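Long-range contacts in nucleoside-diphosphate-sugar epimerase (Pseudomonas aeruginosa, PDB 2X4G), which probably acts as an NAD-dependent sugar-nucleotide epimerase or a related oxidoreductase of the Rossmann-type epimerase/dehydratase family: residues 97-102 and 155-160; 122-127 and 179-184; 128-133 and 302-307; 206-211 and 263-268; 213-218 and 240-245. All blocks are in the same frame, centred on the assembly; numbering follows the deposited sequence.

Contact 1: residues 97-102 and 155-160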
# COMPACT_ATOMS: atom_id res chain seq x y z
N GLU A 97 6.62 -9.65 8.43
CA GLU A 97 6.49 -9.82 9.87
C GLU A 97 5.04 -10.14 10.33
O GLU A 97 4.82 -10.36 11.52
CB GLU A 97 7.07 -8.57 10.59
CG GLU A 97 7.04 -8.53 12.16
CD GLU A 97 8.00 -9.51 12.87
OE1 GLU A 97 9.23 -9.46 12.61
OE2 GLU A 97 7.52 -10.30 13.71
N GLU A 98 4.08 -10.22 9.41
CA GLU A 98 2.66 -10.46 9.80
C GLU A 98 2.37 -11.91 10.25
O GLU A 98 1.67 -12.11 11.25
CB GLU A 98 1.66 -10.02 8.69
CG GLU A 98 1.78 -8.54 8.22
CD GLU A 98 1.39 -7.47 9.27
OE1 GLU A 98 0.19 -7.32 9.61
OE2 GLU A 98 2.30 -6.74 9.74
N VAL A 99 2.91 -12.91 9.55
CA VAL A 99 2.73 -14.32 9.94
C VAL A 99 3.43 -14.69 11.25
O VAL A 99 2.82 -15.28 12.14
CB VAL A 99 3.26 -15.29 8.86
CG1 VAL A 99 3.11 -16.74 9.31
CG2 VAL A 99 2.54 -15.05 7.54
N ALA A 100 4.72 -14.34 11.34
CA ALA A 100 5.56 -14.62 12.51
C ALA A 100 5.01 -14.12 13.84
O ALA A 100 5.15 -14.79 14.87
CB ALA A 100 6.95 -14.02 12.29
N SER A 101 4.39 -12.93 13.81
CA SER A 101 3.88 -12.25 15.00
C SER A 101 2.44 -12.61 15.30
O SER A 101 1.97 -12.36 16.41
CB SER A 101 3.99 -10.74 14.84
OG SER A 101 3.23 -10.31 13.74
N ALA A 102 1.73 -13.15 14.31
CA ALA A 102 0.41 -13.75 14.54
C ALA A 102 0.61 -15.00 15.38
O ALA A 102 -0.03 -15.18 16.43
CB ALA A 102 -0.27 -14.08 13.21
N TYR A 155 -2.16 -12.49 3.74
CA TYR A 155 -3.37 -12.65 4.56
C TYR A 155 -3.77 -14.11 4.66
O TYR A 155 -3.92 -14.64 5.77
CB TYR A 155 -4.53 -11.83 3.98
CG TYR A 155 -5.71 -11.75 4.90
CD1 TYR A 155 -5.64 -11.01 6.07
CD2 TYR A 155 -6.90 -12.42 4.63
CE1 TYR A 155 -6.71 -10.93 6.95
CE2 TYR A 155 -7.97 -12.36 5.49
CZ TYR A 155 -7.88 -11.61 6.66
OH TYR A 155 -8.93 -11.52 7.55
N VAL A 156 -3.95 -14.75 3.50
CA VAL A 156 -4.29 -16.18 3.43
C VAL A 156 -3.24 -17.00 4.17
O VAL A 156 -3.58 -17.98 4.83
CB VAL A 156 -4.36 -16.71 1.97
CG1 VAL A 156 -4.31 -18.24 1.94
CG2 VAL A 156 -5.59 -16.18 1.25
N LEU A 157 -1.98 -16.60 4.06
CA LEU A 157 -0.87 -17.36 4.61
C LEU A 157 -0.91 -17.34 6.12
O LEU A 157 -0.80 -18.37 6.79
CB LEU A 157 0.44 -16.77 4.11
CG LEU A 157 1.64 -17.70 4.22
CD1 LEU A 157 1.46 -18.94 3.35
CD2 LEU A 157 2.92 -16.97 3.82
N CYS A 158 -1.11 -16.14 6.65
CA CYS A 158 -1.28 -15.96 8.07
C CYS A 158 -2.50 -16.75 8.58
O CYS A 158 -2.44 -17.48 9.56
CB CYS A 158 -1.42 -14.47 8.37
SG CYS A 158 -2.02 -14.17 10.02
N LYS A 159 -3.61 -16.63 7.87
CA LYS A 159 -4.81 -17.37 8.25
C LYS A 159 -4.65 -18.88 8.10
O LYS A 159 -5.21 -19.64 8.88
CB LYS A 159 -6.04 -16.84 7.48
CG LYS A 159 -6.89 -15.83 8.29
CD LYS A 159 -6.08 -14.68 8.93
CE LYS A 159 -6.88 -13.93 10.00
NZ LYS A 159 -7.48 -14.87 11.02
N TRP A 160 -3.88 -19.33 7.13
CA TRP A 160 -3.58 -20.76 6.99
C TRP A 160 -2.72 -21.24 8.14
O TRP A 160 -2.94 -22.33 8.65
CB TRP A 160 -2.86 -21.05 5.67
CG TRP A 160 -2.22 -22.40 5.61
CD1 TRP A 160 -2.81 -23.56 5.24
CD2 TRP A 160 -0.87 -22.73 5.95
NE1 TRP A 160 -1.92 -24.60 5.33
CE2 TRP A 160 -0.72 -24.11 5.77
CE3 TRP A 160 0.23 -21.98 6.40
CZ2 TRP A 160 0.50 -24.77 6.00
CZ3 TRP A 160 1.43 -22.64 6.64
CH2 TRP A 160 1.56 -24.02 6.43
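Val99 and Ala102, one turn apart at the start of helix 98-116, pack on Cys158 of helix 154-171. The helices run nearly the same way, their axes 9.1 Å apart and inclined by 23° here. The modelled chain resumes at Glu97 after a gap.

The contact across is apolar. Val99 CG2 packs against the backbone of Cys158, 3.9 Å from Cys158 N and 4.1 Å from Cys158 CB. The same methyl reaches the tip of Leu157, with CG2 to Leu157 CD2 at 4.2 Å. Cys158 carries SG anti to its backbone N (chi1 166°), and there the sulphur meets the methyl of Ala102, CB to SG 3.6 Å.

Other bonds lie within each segment. Ser101 OG turns back to Glu97 O at 2.7 Å, in the plane of that carbonyl. In the partner helix, Lys159 N and Trp160 N bond to Tyr155 O and Val156 O.

Tyr155 and Lys159 have the spacing of the YxxxK motif of short-chain dehydrogenases. The CB atoms of both point away from segment 97-102, and Lys159 packs on Ser126.

Small groups thus make up this surface contact: two methyls, a leucine tip and a thiol. The attraction is dispersion between weakly polar atoms. The helices meet here by van der Waals packing, without directional bonds between the two segments.

Contact 2: residues 122-127 and 179-184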
# COMPACT_ATOMS: atom_id res chain seq x y z
N LEU A 122 -11.60 -23.32 22.37
CA LEU A 122 -12.07 -23.02 21.02
C LEU A 122 -11.28 -21.84 20.50
O LEU A 122 -11.21 -20.79 21.16
CB LEU A 122 -13.57 -22.69 20.98
CG LEU A 122 -14.13 -22.29 19.60
CD1 LEU A 122 -14.38 -23.51 18.74
CD2 LEU A 122 -15.39 -21.51 19.75
N TYR A 123 -10.71 -22.02 19.32
CA TYR A 123 -9.91 -21.01 18.68
C TYR A 123 -10.73 -20.48 17.52
O TYR A 123 -11.31 -21.25 16.76
CB TYR A 123 -8.59 -21.60 18.18
CG TYR A 123 -7.93 -20.69 17.20
CD1 TYR A 123 -8.11 -20.88 15.84
CD2 TYR A 123 -7.21 -19.59 17.62
CE1 TYR A 123 -7.55 -20.02 14.92
CE2 TYR A 123 -6.65 -18.71 16.71
CZ TYR A 123 -6.82 -18.94 15.36
OH TYR A 123 -6.29 -18.08 14.44
N VAL A 124 -10.80 -19.16 17.38
CA VAL A 124 -11.63 -18.57 16.33
C VAL A 124 -10.80 -18.40 15.08
O VAL A 124 -9.90 -17.55 15.03
CB VAL A 124 -12.23 -17.23 16.75
CG1 VAL A 124 -13.18 -16.75 15.68
CG2 VAL A 124 -12.98 -17.40 18.05
N GLY A 125 -11.10 -19.21 14.07
CA GLY A 125 -10.40 -19.16 12.79
C GLY A 125 -11.07 -18.37 11.67
O GLY A 125 -12.03 -17.63 11.89
N SER A 126 -10.56 -18.57 10.46
CA SER A 126 -11.03 -17.88 9.28
C SER A 126 -11.19 -18.83 8.13
O SER A 126 -10.48 -19.82 8.02
CB SER A 126 -10.03 -16.84 8.87
OG SER A 126 -10.26 -16.47 7.53
N ALA A 127 -12.12 -18.48 7.24
CA ALA A 127 -12.45 -19.31 6.10
C ALA A 127 -11.40 -19.16 5.03
O ALA A 127 -11.40 -19.91 4.04
CB ALA A 127 -13.82 -18.92 5.56
N GLY A 179 -13.59 -22.92 15.51
CA GLY A 179 -14.84 -22.31 15.05
C GLY A 179 -14.53 -21.20 14.07
O GLY A 179 -13.74 -20.32 14.36
N ILE A 180 -15.16 -21.27 12.90
CA ILE A 180 -14.83 -20.45 11.75
C ILE A 180 -16.09 -19.76 11.31
O ILE A 180 -16.86 -20.34 10.55
CB ILE A 180 -14.33 -21.30 10.55
CG1 ILE A 180 -13.13 -22.18 10.94
CG2 ILE A 180 -13.95 -20.41 9.36
CD1 ILE A 180 -12.66 -23.08 9.79
N PRO A 181 -16.33 -18.53 11.78
CA PRO A 181 -17.52 -17.83 11.32
C PRO A 181 -17.31 -17.20 9.95
O PRO A 181 -16.18 -16.96 9.56
CB PRO A 181 -17.70 -16.76 12.37
CG PRO A 181 -16.34 -16.44 12.79
CD PRO A 181 -15.60 -17.73 12.77
N GLY A 182 -18.40 -16.94 9.24
CA GLY A 182 -18.36 -16.10 8.05
C GLY A 182 -18.11 -14.65 8.45
O GLY A 182 -17.82 -14.36 9.62
N MET A 183 -18.22 -13.74 7.49
CA MET A 183 -18.11 -12.32 7.77
C MET A 183 -19.18 -11.94 8.81
O MET A 183 -20.37 -12.03 8.55
CB MET A 183 -18.32 -11.53 6.47
CG MET A 183 -17.87 -10.09 6.52
SD MET A 183 -18.61 -9.08 5.21
CE MET A 183 -17.98 -7.45 5.66
N VAL A 184 -18.73 -11.52 10.00
CA VAL A 184 -19.61 -11.21 11.13
C VAL A 184 -20.13 -9.77 11.07
O VAL A 184 -19.36 -8.83 11.01
CB VAL A 184 -18.87 -11.42 12.46
CG1 VAL A 184 -19.76 -11.09 13.65
CG2 VAL A 184 -18.36 -12.86 12.55
O HOH W 1 -14.15 -16.18 7.84
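Gly179 pairs with Val124 as a parallel bridge, held through both its backbone N and its O. Gly179 N donates to Tyr123 O at 3.1 Å, with an N-H...O angle of 161°. Gly125 N then donates to Gly179 O at 2.9 Å. That carbonyl also receives a CA-H...O contact, from Val124 CA at 3.4 Å. The short strand axes diverge by 29°, and no further direct backbone bond joins the segments beyond Gly125.

A water takes over where the chains separate. It accepts from Ala127 N at 3.1 Å and donates to Pro181 O at 2.8 Å.

Apolar groups fill the rest. Leu122 CG lies anti to the backbone N (chi1 177°), and its branch CD1 lies against Gly179 N. The Val124 and Pro181 side chains cross at about a right angle, with Val124 CG1 3.9 Å from Pro181 CD. On the other segment, Ile180 CG2 packs on the 126-127 peptide and comes within 4.1 Å of Ala127 CB.

Strand 121-124, helix 154-171 and strand 176-185 form a beta-alpha-beta crossover of the Rossmann-type sheet. Tyr123 lies against Leu162 and Ala166 of that helix. Leu122 packs on helix 219-232, while Val124 and Pro181 both touch Leu25 of helix 24-35. Strand 80-83 continues the sheet past Leu122 and Val124, and Ile180 bonds through its backbone to Tyr239 of strand 238-247.

Contact 3: residues 128-133 and 302-307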
# COMPACT_ATOMS: atom_id res chain seq x y z
N TYR A 128 -10.51 -18.18 5.20
CA TYR A 128 -9.39 -17.96 4.28
C TYR A 128 -8.24 -18.95 4.52
O TYR A 128 -7.34 -19.08 3.67
CB TYR A 128 -8.92 -16.51 4.34
CG TYR A 128 -9.92 -15.53 3.75
CD1 TYR A 128 -9.84 -15.15 2.41
CD2 TYR A 128 -10.94 -15.00 4.51
CE1 TYR A 128 -10.77 -14.26 1.86
CE2 TYR A 128 -11.87 -14.11 3.97
CZ TYR A 128 -11.78 -13.75 2.66
OH TYR A 128 -12.70 -12.88 2.13
N ALA A 129 -8.29 -19.67 5.64
CA ALA A 129 -7.41 -20.82 5.86
C ALA A 129 -7.76 -21.99 4.91
O ALA A 129 -7.01 -22.94 4.81
CB ALA A 129 -7.45 -21.29 7.32
N MET A 130 -8.90 -21.91 4.23
CA MET A 130 -9.34 -22.97 3.35
C MET A 130 -9.13 -22.53 1.91
O MET A 130 -9.23 -21.34 1.62
CB MET A 130 -10.81 -23.29 3.56
CG MET A 130 -11.24 -23.42 5.02
SD MET A 130 -13.01 -23.85 5.12
CE MET A 130 -13.80 -22.43 4.35
N PRO A 131 -8.81 -23.49 1.02
CA PRO A 131 -8.80 -23.18 -0.40
C PRO A 131 -10.22 -23.13 -0.95
O PRO A 131 -11.17 -23.50 -0.25
CB PRO A 131 -8.03 -24.36 -1.00
CG PRO A 131 -8.30 -25.48 -0.08
CD PRO A 131 -8.39 -24.87 1.28
N ARG A 132 -10.34 -22.68 -2.19
CA ARG A 132 -11.64 -22.51 -2.83
C ARG A 132 -12.19 -23.88 -3.24
O ARG A 132 -11.45 -24.73 -3.69
CB ARG A 132 -11.49 -21.57 -4.03
CG ARG A 132 -12.79 -21.17 -4.72
CD ARG A 132 -12.54 -20.16 -5.85
NE ARG A 132 -12.12 -18.87 -5.32
CZ ARG A 132 -12.94 -17.97 -4.76
NH1 ARG A 132 -14.25 -18.21 -4.65
NH2 ARG A 132 -12.44 -16.83 -4.30
N HIS A 133 -13.48 -24.12 -3.07
CA HIS A 133 -13.99 -25.43 -3.44
C HIS A 133 -13.61 -25.70 -4.90
O HIS A 133 -13.95 -24.89 -5.78
CB HIS A 133 -15.51 -25.49 -3.29
CG HIS A 133 -16.07 -26.87 -3.32
ND1 HIS A 133 -16.27 -27.57 -4.49
CD2 HIS A 133 -16.47 -27.70 -2.32
CE1 HIS A 133 -16.77 -28.76 -4.22
NE2 HIS A 133 -16.92 -28.86 -2.91
N GLY A 302 -12.15 -12.16 -2.82
CA GLY A 302 -11.66 -13.52 -2.94
C GLY A 302 -12.31 -14.47 -1.95
O GLY A 302 -11.73 -15.50 -1.62
N GLY A 303 -13.51 -14.15 -1.48
CA GLY A 303 -14.21 -15.00 -0.51
C GLY A 303 -15.03 -16.03 -1.24
O GLY A 303 -15.18 -15.94 -2.46
N GLN A 304 -15.57 -17.02 -0.50
CA GLN A 304 -16.53 -17.98 -1.08
C GLN A 304 -17.76 -18.20 -0.21
O GLN A 304 -17.83 -17.73 0.92
CB GLN A 304 -15.85 -19.33 -1.34
CG GLN A 304 -15.28 -20.02 -0.11
CD GLN A 304 -14.58 -21.32 -0.47
OE1 GLN A 304 -14.95 -21.99 -1.44
NE2 GLN A 304 -13.57 -21.68 0.31
N PHE A 305 -18.75 -18.90 -0.77
CA PHE A 305 -19.93 -19.34 -0.03
C PHE A 305 -19.48 -20.46 0.89
O PHE A 305 -18.55 -21.19 0.56
CB PHE A 305 -21.04 -19.86 -0.95
CG PHE A 305 -21.76 -18.80 -1.76
CD1 PHE A 305 -21.66 -17.45 -1.47
CD2 PHE A 305 -22.58 -19.18 -2.80
CE1 PHE A 305 -22.36 -16.50 -2.23
CE2 PHE A 305 -23.27 -18.24 -3.55
CZ PHE A 305 -23.16 -16.89 -3.25
N LEU A 306 -20.17 -20.59 2.02
CA LEU A 306 -19.84 -21.58 3.04
C LEU A 306 -21.04 -22.51 3.28
O LEU A 306 -22.18 -22.09 3.21
CB LEU A 306 -19.42 -20.86 4.33
CG LEU A 306 -18.29 -19.82 4.20
CD1 LEU A 306 -17.73 -19.41 5.56
CD2 LEU A 306 -17.15 -20.29 3.29
N ASP A 307 -20.75 -23.79 3.55
CA ASP A 307 -21.73 -24.82 3.82
C ASP A 307 -21.82 -24.96 5.32
O ASP A 307 -20.82 -25.27 5.97
CB ASP A 307 -21.26 -26.17 3.21
CG ASP A 307 -22.32 -27.30 3.27
OD1 ASP A 307 -22.09 -28.38 2.67
OD2 ASP A 307 -23.39 -27.11 3.90
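Gln304 reaches across to the 131-133 backbone and binds it with both ends of its amide. Its CB lies 3.8 Å from Arg132 NH1. CG takes the crowded position between the backbone N and the carbonyl carbon (chi1 61°). From there the chain runs extended, sliding past Arg132 in the opposite direction. CD lies near Arg132 CA and His133 N.

At the tip the amide divides. Gln304 OE1 accepts from His133 N at 3.1 Å, in a fairly straight bond of 163°. Gln304 NE2 donates to Pro131 O, also at 3.1 Å, and approaches from above that carbonyl's plane. The methyl CE of Met130 lies 4.1 Å from Gln304 NE2, its side chain crossing the glutamine at about a right angle. The two bonds fix the rotation of the amide and match its ends to a donor and an acceptor.

Arg132 returns the grip. Its NH1 donates to Gly303 O at 3.3 Å, from above the carbonyl plane, and NH2 adds a weak bond to the same oxygen. Tyr128 OH lies 3.7 Å from Gly303 CA, while the hydroxyl itself is bonded to Arg214 NH1. Met130 CE also touches Leu306 CD2, at 4.1 Å.

The contact joins the loop after strand 121-124 to the loop before helix 309-315. Leu306 touches Leu240 and Thr242 of strand 238-247 and Asn215 of strand 213-218. Phe305 reaches Gln213 and Asn245, and its backbone bonds to Gly139.

Contact 4: residues 206-211 and 263-268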
# COMPACT_ATOMS: atom_id res chain seq x y z
N MET A 206 -17.92 4.36 -0.03
CA MET A 206 -17.91 3.20 -0.91
C MET A 206 -18.84 3.43 -2.10
O MET A 206 -20.02 3.09 -2.07
CB MET A 206 -18.30 1.93 -0.18
CG MET A 206 -18.10 0.74 -1.04
SD MET A 206 -18.70 -0.73 -0.24
CE MET A 206 -17.26 -1.32 0.65
N THR A 207 -18.28 4.00 -3.15
CA THR A 207 -19.05 4.32 -4.32
C THR A 207 -19.10 3.14 -5.29
O THR A 207 -19.96 3.11 -6.16
CB THR A 207 -18.49 5.58 -4.99
OG1 THR A 207 -19.36 5.97 -6.04
CG2 THR A 207 -17.07 5.38 -5.53
N HIS A 208 -18.20 2.17 -5.13
CA HIS A 208 -18.17 0.98 -6.00
C HIS A 208 -17.82 -0.27 -5.20
O HIS A 208 -17.27 -0.18 -4.10
CB HIS A 208 -17.13 1.14 -7.13
CG HIS A 208 -17.40 2.27 -8.07
ND1 HIS A 208 -18.21 2.13 -9.18
CD2 HIS A 208 -16.95 3.55 -8.09
CE1 HIS A 208 -18.26 3.28 -9.83
NE2 HIS A 208 -17.50 4.16 -9.19
N TYR A 209 -18.11 -1.44 -5.78
CA TYR A 209 -17.75 -2.74 -5.19
C TYR A 209 -17.17 -3.64 -6.28
O TYR A 209 -17.36 -3.36 -7.47
CB TYR A 209 -19.00 -3.44 -4.62
CG TYR A 209 -19.94 -3.93 -5.71
CD1 TYR A 209 -20.88 -3.07 -6.27
CD2 TYR A 209 -19.87 -5.22 -6.20
CE1 TYR A 209 -21.75 -3.51 -7.27
CE2 TYR A 209 -20.73 -5.67 -7.22
CZ TYR A 209 -21.67 -4.80 -7.75
OH TYR A 209 -22.52 -5.20 -8.77
N VAL A 210 -16.50 -4.71 -5.87
CA VAL A 210 -15.97 -5.71 -6.80
C VAL A 210 -16.72 -7.04 -6.65
O VAL A 210 -16.91 -7.53 -5.54
CB VAL A 210 -14.47 -5.94 -6.56
CG1 VAL A 210 -14.01 -7.26 -7.17
CG2 VAL A 210 -13.67 -4.79 -7.15
N ALA A 211 -17.11 -7.63 -7.78
CA ALA A 211 -17.88 -8.89 -7.78
C ALA A 211 -17.23 -9.94 -6.90
O ALA A 211 -16.00 -10.07 -6.85
CB ALA A 211 -18.05 -9.42 -9.22
N ALA A 263 -27.18 2.49 -4.77
CA ALA A 263 -26.39 1.26 -4.78
C ALA A 263 -25.02 1.52 -5.40
O ALA A 263 -24.92 2.16 -6.44
CB ALA A 263 -27.12 0.13 -5.52
N PRO A 264 -23.95 1.06 -4.73
CA PRO A 264 -22.63 1.06 -5.33
C PRO A 264 -22.59 0.29 -6.63
O PRO A 264 -23.20 -0.76 -6.74
CB PRO A 264 -21.77 0.36 -4.28
CG PRO A 264 -22.42 0.64 -3.00
CD PRO A 264 -23.88 0.82 -3.28
N GLN A 265 -21.86 0.83 -7.59
CA GLN A 265 -21.80 0.27 -8.92
C GLN A 265 -20.68 -0.75 -9.02
O GLN A 265 -19.69 -0.68 -8.29
CB GLN A 265 -21.62 1.38 -9.95
CG GLN A 265 -22.61 2.56 -9.83
CD GLN A 265 -24.10 2.16 -9.98
OE1 GLN A 265 -24.46 0.97 -9.98
NE2 GLN A 265 -24.97 3.17 -10.10
N PRO A 266 -20.83 -1.73 -9.93
CA PRO A 266 -19.83 -2.77 -10.05
C PRO A 266 -18.56 -2.21 -10.61
O PRO A 266 -18.59 -1.27 -11.40
CB PRO A 266 -20.44 -3.78 -11.03
CG PRO A 266 -21.73 -3.23 -11.46
CD PRO A 266 -21.83 -1.81 -11.01
N MET A 267 -17.45 -2.80 -10.21
CA MET A 267 -16.18 -2.42 -10.72
C MET A 267 -15.48 -3.68 -11.15
O MET A 267 -15.40 -4.64 -10.39
CB MET A 267 -15.39 -1.71 -9.65
CG MET A 267 -14.20 -0.97 -10.19
SD MET A 267 -13.25 -0.30 -8.83
CE MET A 267 -12.68 -1.84 -8.10
N SER A 268 -14.98 -3.66 -12.38
CA SER A 268 -14.34 -4.80 -13.01
C SER A 268 -13.15 -5.32 -12.20
O SER A 268 -12.50 -4.58 -11.47
CB SER A 268 -13.88 -4.42 -14.43
OG SER A 268 -13.09 -5.43 -15.01
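Met206 and Thr207 turn their carbonyls to Pro264 and Gln265. Met206 O lies 3.6 Å from Pro264 CG, and Thr207 O accepts from Gln265 N at 3.3 Å. That bond opens a small two-stranded parallel sheet, 208-210 beside 265-267.

At His208 the imidazole edge lies near Gln265 O, to which ND1 makes a weak bond. His208 ND1 is also 3.6 Å from Gln265 CB.

Tyr209 N donates to that same Gln265 O at 3.1 Å. Its CG sits between the backbone N and the carbonyl carbon (chi1 70°), and the ring lies against Pro266. Pro266 CA stands over the Tyr209 ring face toward the rim, 3.8 Å from the centroid, a CH-pi contact. Pro264 O lies at the ring edge. Tyr209 O takes a weak bond from Met267 N.

Val210 CG2 lies against Met267 CE.

The sheet lies near the second subunit, where Ala274 of that chain packs on His208 and Leu275 on Met267. Pro264 and Pro266 have no N-H to give, so Gln265 and Met267 supply the donors from this strand. Pro266 gives Tyr209 an apolar surface, while the Pro264 ring also lies against the carbonyls of Met206 and Thr207.

Contact 5: residues 213-218 and 240-245; sequences QRNVID and LLTGHN
Val216 and His244 form an antiparallel hydrogen-bonded pair, and Asn215 with Asn245 is the adjoining non-hydrogen-bonded pair. This ladder lies in the mixed part of the Rossmann-type sheet, where strand 176-185 also pairs with both strands. Val216 N donates to His244 O at 2.9 Å and His244 N to Val216 O at 2.8 Å. The second donor is nearly in line with the carbonyl. Asn215 CA and Gly243 CA add CA-H...O contacts to His244 O and Val216 O.

Strand 238-247 is interrupted at Thr242 and Gly243, and Asn215 spans the break. Its CG lies anti to the backbone N (chi1 -170°), and the amide at its end comes near the other segment. Asn215 OD1 accepts from Gly243 N at 3.0 Å, in the amide plane and on a lone pair. The same Asn215 oxygen, OD1, lies 3.4 Å from Thr242 CB. The one amide thus holds both the break and the strand after it: OD1 at Gly243 and ND2 at Asn245. The two asparagine amides are turned 65° apart.

Ile217 extends the contact with apolar atoms. Ile217 CD1 packs on Leu241, 4.4 Å from Leu241 CB and nearer its carbonyl O, and Ile217 CG1 lies beside Thr242. Ile217 also packs on Val184 and on Ala222 of helix 219-232, while Val216 meets Leu251 of helix 248-259.

Asn245 OD1 has two donors: Leu306 N, and Asn215 ND2 at 2.9 Å, which approaches from 66° out of the carbonyl plane.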
# COMPACT_ATOMS: atom_id res chain seq x y z
N GLN A 213 -18.28 -13.62 -4.01
CA GLN A 213 -19.20 -14.42 -3.23
C GLN A 213 -18.76 -14.33 -1.79
O GLN A 213 -17.57 -14.33 -1.52
CB GLN A 213 -19.15 -15.88 -3.70
CG GLN A 213 -19.23 -16.06 -5.20
CD GLN A 213 -19.51 -17.50 -5.56
OE1 GLN A 213 -20.53 -17.81 -6.21
NE2 GLN A 213 -18.63 -18.40 -5.11
N ARG A 214 -19.71 -14.28 -0.87
CA ARG A 214 -19.39 -14.13 0.55
C ARG A 214 -20.47 -14.70 1.44
O ARG A 214 -21.63 -14.64 1.08
CB ARG A 214 -19.23 -12.65 0.85
CG ARG A 214 -18.57 -12.39 2.19
CD ARG A 214 -18.20 -10.93 2.36
NE ARG A 214 -17.10 -10.55 1.47
CZ ARG A 214 -15.82 -10.83 1.69
NH1 ARG A 214 -15.45 -11.53 2.77
NH2 ARG A 214 -14.90 -10.44 0.81
N ASN A 215 -20.08 -15.24 2.58
CA ASN A 215 -21.03 -15.62 3.63
C ASN A 215 -20.97 -14.64 4.78
O ASN A 215 -19.91 -14.39 5.37
CB ASN A 215 -20.77 -17.02 4.17
CG ASN A 215 -21.90 -17.51 5.09
OD1 ASN A 215 -21.81 -17.38 6.31
ND2 ASN A 215 -22.97 -18.05 4.51
N VAL A 216 -22.15 -14.09 5.09
CA VAL A 216 -22.34 -13.11 6.14
C VAL A 216 -23.11 -13.75 7.28
O VAL A 216 -24.01 -14.55 7.04
CB VAL A 216 -23.12 -11.91 5.58
CG1 VAL A 216 -23.70 -11.05 6.70
CG2 VAL A 216 -22.21 -11.10 4.72
N ILE A 217 -22.75 -13.42 8.52
CA ILE A 217 -23.41 -13.99 9.70
C ILE A 217 -23.68 -12.93 10.76
O ILE A 217 -22.90 -12.00 10.96
CB ILE A 217 -22.62 -15.17 10.36
CG1 ILE A 217 -23.53 -15.90 11.37
CG2 ILE A 217 -21.34 -14.67 11.00
CD1 ILE A 217 -22.84 -16.78 12.33
N ASP A 218 -24.83 -13.08 11.40
CA ASP A 218 -25.30 -12.15 12.40
C ASP A 218 -24.39 -12.30 13.65
O ASP A 218 -24.02 -13.40 14.04
CB ASP A 218 -26.78 -12.46 12.66
CG ASP A 218 -27.39 -11.65 13.81
OD1 ASP A 218 -28.02 -10.61 13.51
OD2 ASP A 218 -27.31 -12.08 14.99
N LEU A 240 -17.72 -24.46 10.54
CA LEU A 240 -18.17 -23.26 9.87
C LEU A 240 -19.53 -22.78 10.45
O LEU A 240 -20.51 -23.54 10.53
CB LEU A 240 -18.28 -23.52 8.38
CG LEU A 240 -16.97 -23.64 7.60
CD1 LEU A 240 -17.24 -24.24 6.23
CD2 LEU A 240 -16.32 -22.24 7.48
N LEU A 241 -19.54 -21.52 10.88
CA LEU A 241 -20.69 -20.90 11.51
C LEU A 241 -21.17 -19.87 10.51
O LEU A 241 -20.56 -18.84 10.36
CB LEU A 241 -20.28 -20.29 12.86
CG LEU A 241 -19.62 -21.26 13.86
CD1 LEU A 241 -19.14 -20.55 15.11
CD2 LEU A 241 -20.56 -22.41 14.25
N THR A 242 -22.26 -20.19 9.80
CA THR A 242 -22.65 -19.49 8.59
C THR A 242 -24.00 -18.86 8.73
O THR A 242 -24.79 -19.27 9.57
CB THR A 242 -22.73 -20.45 7.40
OG1 THR A 242 -23.77 -21.41 7.64
CG2 THR A 242 -21.44 -21.20 7.22
N GLY A 243 -24.27 -17.88 7.87
CA GLY A 243 -25.49 -17.08 7.92
C GLY A 243 -26.16 -17.11 6.58
O GLY A 243 -26.97 -17.99 6.32
N HIS A 244 -25.80 -16.16 5.71
CA HIS A 244 -26.36 -16.08 4.35
C HIS A 244 -25.25 -16.05 3.32
O HIS A 244 -24.29 -15.28 3.47
CB HIS A 244 -27.22 -14.84 4.19
CG HIS A 244 -28.34 -14.75 5.18
ND1 HIS A 244 -28.35 -13.85 6.22
CD2 HIS A 244 -29.47 -15.49 5.31
CE1 HIS A 244 -29.44 -14.02 6.94
NE2 HIS A 244 -30.14 -15.01 6.41
N ASN A 245 -25.36 -16.90 2.30
CA ASN A 245 -24.50 -16.80 1.14
C ASN A 245 -25.02 -15.70 0.23
O ASN A 245 -26.19 -15.64 -0.06
CB ASN A 245 -24.42 -18.11 0.40
CG ASN A 245 -23.71 -19.16 1.19
OD1 ASN A 245 -22.65 -18.93 1.76
ND2 ASN A 245 -24.27 -20.31 1.23

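Overall arrangement
Contacts 2 and 5 lie in the same sheet; both strands of contact 5 pair with strand 176-185, which belongs to contact 2. Contact 2 lies near the centre of the chain and is a parallel pairing; contact 5 is antiparallel and relies on asparagine amides as well. Contact 3 joins two loops beside them, touching contact 2 through Leu306 and bonding to contact 5. Contact 1 is a surface contact of two helices, held by apolar packing, and its second helix also packs on Tyr128 and Ala129 of contact 3. Contact 4 stands apart, its centre about 24 Å from the centre of the chain. It is a separate small sheet, rich in proline, facing the second subunit.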